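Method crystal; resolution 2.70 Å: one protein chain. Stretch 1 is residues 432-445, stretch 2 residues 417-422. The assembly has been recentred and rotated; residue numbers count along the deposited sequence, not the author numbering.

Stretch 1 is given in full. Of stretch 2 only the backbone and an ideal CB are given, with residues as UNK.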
# COMPACT_ATOMS: atom_id res chain seq x y z
N VAL A 432 -11.97 5.21 -7.14
CA VAL A 432 -11.68 4.11 -8.06
C VAL A 432 -12.94 3.27 -8.26
O VAL A 432 -13.43 3.13 -9.38
CB VAL A 432 -10.51 3.25 -7.53
CG1 VAL A 432 -10.31 1.98 -8.35
CG2 VAL A 432 -9.22 4.04 -7.46
N GLU A 433 -13.44 2.70 -7.16
CA GLU A 433 -14.55 1.75 -7.15
C GLU A 433 -15.57 2.24 -6.11
O GLU A 433 -15.20 2.99 -5.19
CB GLU A 433 -14.03 0.35 -6.85
CG GLU A 433 -15.08 -0.75 -6.88
CD GLU A 433 -14.55 -2.14 -6.57
OE1 GLU A 433 -13.37 -2.43 -6.94
OE2 GLU A 433 -15.31 -2.93 -5.95
N LYS A 434 -16.83 1.83 -6.27
CA LYS A 434 -17.91 2.33 -5.44
C LYS A 434 -19.02 1.28 -5.34
O LYS A 434 -19.62 0.92 -6.35
CB LYS A 434 -18.44 3.64 -6.03
CG LYS A 434 -19.55 4.30 -5.25
CD LYS A 434 -19.64 5.79 -5.49
CE LYS A 434 -19.64 6.16 -6.96
NZ LYS A 434 -19.86 7.61 -7.17
N VAL A 435 -19.29 0.81 -4.12
CA VAL A 435 -20.36 -0.14 -3.83
C VAL A 435 -21.39 0.57 -2.96
O VAL A 435 -21.01 1.31 -2.05
CB VAL A 435 -19.84 -1.42 -3.14
CG1 VAL A 435 -20.96 -2.33 -2.65
CG2 VAL A 435 -18.89 -2.20 -4.04
N PRO A 436 -22.71 0.39 -3.20
CA PRO A 436 -23.73 0.93 -2.30
C PRO A 436 -23.76 0.18 -0.96
O PRO A 436 -23.49 -1.02 -0.91
CB PRO A 436 -25.03 0.71 -3.08
CG PRO A 436 -24.74 -0.51 -3.92
CD PRO A 436 -23.29 -0.34 -4.34
N LEU A 437 -24.09 0.91 0.12
CA LEU A 437 -24.27 0.30 1.44
C LEU A 437 -25.76 0.33 1.81
O LEU A 437 -26.41 1.37 1.68
CB LEU A 437 -23.41 1.04 2.47
CG LEU A 437 -23.36 0.40 3.85
CD1 LEU A 437 -22.82 -1.03 3.78
CD2 LEU A 437 -22.52 1.23 4.81
N ASN A 438 -26.28 -0.82 2.25
CA ASN A 438 -27.67 -0.97 2.70
C ASN A 438 -27.70 -1.43 4.17
O ASN A 438 -28.77 -1.73 4.68
CB ASN A 438 -28.44 -1.92 1.79
CG ASN A 438 -28.22 -1.61 0.32
OD1 ASN A 438 -28.53 -0.51 -0.14
ND2 ASN A 438 -27.68 -2.56 -0.43
N GLN A 439 -26.53 -1.47 4.83
CA GLN A 439 -26.41 -1.65 6.29
C GLN A 439 -25.86 -0.35 6.90
O GLN A 439 -25.63 0.64 6.19
CB GLN A 439 -25.46 -2.80 6.64
CG GLN A 439 -25.74 -4.10 5.89
CD GLN A 439 -24.83 -5.21 6.35
OE1 GLN A 439 -23.89 -4.99 7.13
NE2 GLN A 439 -25.10 -6.41 5.87
N GLN A 440 -25.64 -0.36 8.21
CA GLN A 440 -25.01 0.77 8.89
C GLN A 440 -23.72 0.33 9.59
O GLN A 440 -22.76 1.10 9.64
CB GLN A 440 -26.02 1.45 9.82
CG GLN A 440 -27.30 1.83 9.08
CD GLN A 440 -27.92 3.10 9.60
OE1 GLN A 440 -27.94 3.36 10.80
NE2 GLN A 440 -28.44 3.90 8.68
N VAL A 441 -23.68 -0.92 10.08
CA VAL A 441 -22.43 -1.55 10.50
C VAL A 441 -21.66 -1.98 9.25
O VAL A 441 -22.20 -2.67 8.38
CB VAL A 441 -22.68 -2.74 11.45
CG1 VAL A 441 -21.39 -3.48 11.79
CG2 VAL A 441 -23.39 -2.30 12.73
N VAL A 442 -20.39 -1.56 9.16
CA VAL A 442 -19.51 -1.86 8.04
C VAL A 442 -18.09 -2.08 8.59
O VAL A 442 -17.71 -1.51 9.62
CB VAL A 442 -19.56 -0.73 6.99
CG1 VAL A 442 -19.05 0.59 7.55
CG2 VAL A 442 -18.80 -1.10 5.72
N TYR A 443 -17.31 -2.91 7.89
CA TYR A 443 -15.96 -3.27 8.28
C TYR A 443 -14.99 -2.81 7.18
O TYR A 443 -15.40 -2.65 6.02
CB TYR A 443 -15.87 -4.78 8.52
CG TYR A 443 -16.73 -5.30 9.65
CD1 TYR A 443 -18.08 -5.54 9.48
CD2 TYR A 443 -16.18 -5.55 10.90
CE1 TYR A 443 -18.87 -6.01 10.52
CE2 TYR A 443 -16.96 -6.03 11.95
CZ TYR A 443 -18.31 -6.26 11.75
OH TYR A 443 -19.07 -6.73 12.78
N PHE A 444 -13.73 -2.59 7.55
CA PHE A 444 -12.65 -2.23 6.62
C PHE A 444 -11.34 -2.87 7.06
O PHE A 444 -11.13 -3.15 8.24
CB PHE A 444 -12.48 -0.71 6.52
CG PHE A 444 -13.66 0.03 5.95
CD1 PHE A 444 -13.97 -0.06 4.60
CD2 PHE A 444 -14.47 0.81 6.75
CE1 PHE A 444 -15.06 0.62 4.07
CE2 PHE A 444 -15.55 1.50 6.22
CZ PHE A 444 -15.84 1.40 4.88
N LYS A 445 -10.46 -3.09 6.07
CA LYS A 445 -9.15 -3.71 6.25
C LYS A 445 -8.17 -3.03 5.29
O LYS A 445 -8.54 -2.62 4.20
CB LYS A 445 -9.26 -5.22 6.00
CG LYS A 445 -7.98 -6.03 6.21
CD LYS A 445 -8.23 -7.50 6.54
CE LYS A 445 -8.73 -8.32 5.37
NZ LYS A 445 -8.87 -9.76 5.72
N UNK A 417 -25.68 6.15 1.02
CA UNK A 417 -24.34 5.74 1.56
C UNK A 417 -23.67 4.76 0.59
O UNK A 417 -24.26 3.74 0.23
CB UNK A 417 -24.48 5.09 2.94
N UNK A 418 -22.42 5.06 0.22
CA UNK A 418 -21.60 4.22 -0.66
C UNK A 418 -20.26 3.92 0.01
O UNK A 418 -19.59 4.83 0.50
CB UNK A 418 -21.38 4.90 -2.01
N UNK A 419 -19.87 2.64 0.01
CA UNK A 419 -18.52 2.22 0.34
C UNK A 419 -17.62 2.64 -0.82
O UNK A 419 -17.94 2.38 -1.97
CB UNK A 419 -18.45 0.71 0.60
N UNK A 420 -16.49 3.28 -0.51
CA UNK A 420 -15.63 3.94 -1.51
C UNK A 420 -14.16 3.72 -1.14
O UNK A 420 -13.80 3.70 0.04
CB UNK A 420 -15.94 5.44 -1.60
N UNK A 421 -13.32 3.54 -2.17
CA UNK A 421 -11.88 3.68 -2.08
C UNK A 421 -11.46 4.91 -2.88
O UNK A 421 -11.99 5.17 -3.95
CB UNK A 421 -11.17 2.42 -2.59
N UNK A 422 -10.46 5.63 -2.36
CA UNK A 422 -9.78 6.70 -3.07
C UNK A 422 -8.28 6.35 -3.13
O UNK A 422 -7.75 5.72 -2.21
CB UNK A 422 -10.01 8.05 -2.39

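Stretch 2 runs antiparallel to the strand 432-436, and in the paired part, 418-420, the CB atoms alternate between the two faces of the sheet.

Position 417 lies at the end of the pairing. Its O accepts a hydrogen bond from L437 N at 2.8 Å, so the backbone is held whatever the side chain. CA-to-CB points sideways, and the ideal CB is 4.2 Å from L437 CB. Beyond it the turn offers the polar end of Q440 and open space. A long, flexible side chain would suit, polar or charged, with an aliphatic stem to lie along the turn. The residue is K417. Its chain extends along the turn, and its CE comes 3.7 Å from Q440 NE2.

Position 418 is paired with P436 without hydrogen bonds between the two, and their CA atoms are 4.2 Å apart. Its CA makes a CA-H...O contact with V435 O at 3.3 Å. The CB points to the sheet face that carries K434 and P436, with K434 CG 3.8 Å away. A proline ring and the stem of a lysine make a largely apolar surface, with a positive charge at the lysine tip. An aromatic residue would suit, as would a branched aliphatic one, and an acid could answer the charge. The residue is Y418. Its chi1 is m, which places the ring beside the proline, with CD2 4.2 Å from P436 CB. K434 NZ lies nearly on the ring normal, but at 5.7 Å from the ring centroid any cation-pi attraction is weak at most.

Position 419 is the hydrogen-bonded partner of V435. Its O accepts from V435 N at 3.0 Å, while its N gives a weak bond to V435 O, 2.7 Å long but poorly angled. The CB points to the other face, that of V435. There L437, V442 and F444 offer apolar groups, with F444 CE1 4.9 Å from the ideal CB. The surroundings ask for an apolar side chain of some length; leucine, isoleucine or methionine could serve. The residue is I419, which has the largest area covered by stretch 1 of the six. Its CD1 meets V442 CG2 at 3.7 Å and L437 CD1 at 3.9 Å. Its CG2 lies at the edge of the F444 ring, 3.9 Å from CE1. The two branches thus reach different neighbours.

Position 420 pairs with K434 and points to the same face as 418. The ideal CB is 5.3 Å from K434 CG, so there is an aliphatic stem to cover. The extended backbone favours a beta-branched residue such as valine, isoleucine or threonine; a longer aliphatic could also fit. The residue is V420. Its CG2 comes 4.0 Å from K434 CG.

Position 421 points sideways, with V432 CB 5.1 Å from the ideal CB. Its O accepts a hydrogen bond from V432 N at 3.2 Å. Several apolar side chains would suit. The residue is M421, extended with chi1 and chi2 both t.

Position 422 points away, and stretch 1 hardly constrains it. The residue is V422.

Stretch 2, residues 417-422: KYIVMV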
# COMPACT_ATOMS: atom_id res chain seq x y z
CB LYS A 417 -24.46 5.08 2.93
CG LYS A 417 -25.09 5.94 4.02
CD LYS A 417 -25.48 5.14 5.24
CE LYS A 417 -26.57 5.79 6.07
NZ LYS A 417 -26.11 7.05 6.69
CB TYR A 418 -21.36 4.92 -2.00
CG TYR A 418 -22.60 5.31 -2.75
CD1 TYR A 418 -23.21 6.54 -2.53
CD2 TYR A 418 -23.17 4.46 -3.69
CE1 TYR A 418 -24.36 6.90 -3.22
CE2 TYR A 418 -24.32 4.81 -4.38
CZ TYR A 418 -24.91 6.04 -4.15
OH TYR A 418 -26.04 6.41 -4.82
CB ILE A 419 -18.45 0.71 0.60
CG1 ILE A 419 -19.31 0.30 1.80
CG2 ILE A 419 -17.00 0.26 0.76
CD1 ILE A 419 -19.39 -1.19 2.03
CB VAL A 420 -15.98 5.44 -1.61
CG1 VAL A 420 -14.94 6.23 -2.38
CG2 VAL A 420 -17.37 5.66 -2.21
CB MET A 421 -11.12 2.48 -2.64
CG MET A 421 -9.71 2.85 -3.09
SD MET A 421 -8.65 1.48 -3.59
CE MET A 421 -7.04 2.19 -3.22
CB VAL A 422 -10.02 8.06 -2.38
CG1 VAL A 422 -9.23 9.18 -3.02
CG2 VAL A 422 -11.50 8.41 -2.34
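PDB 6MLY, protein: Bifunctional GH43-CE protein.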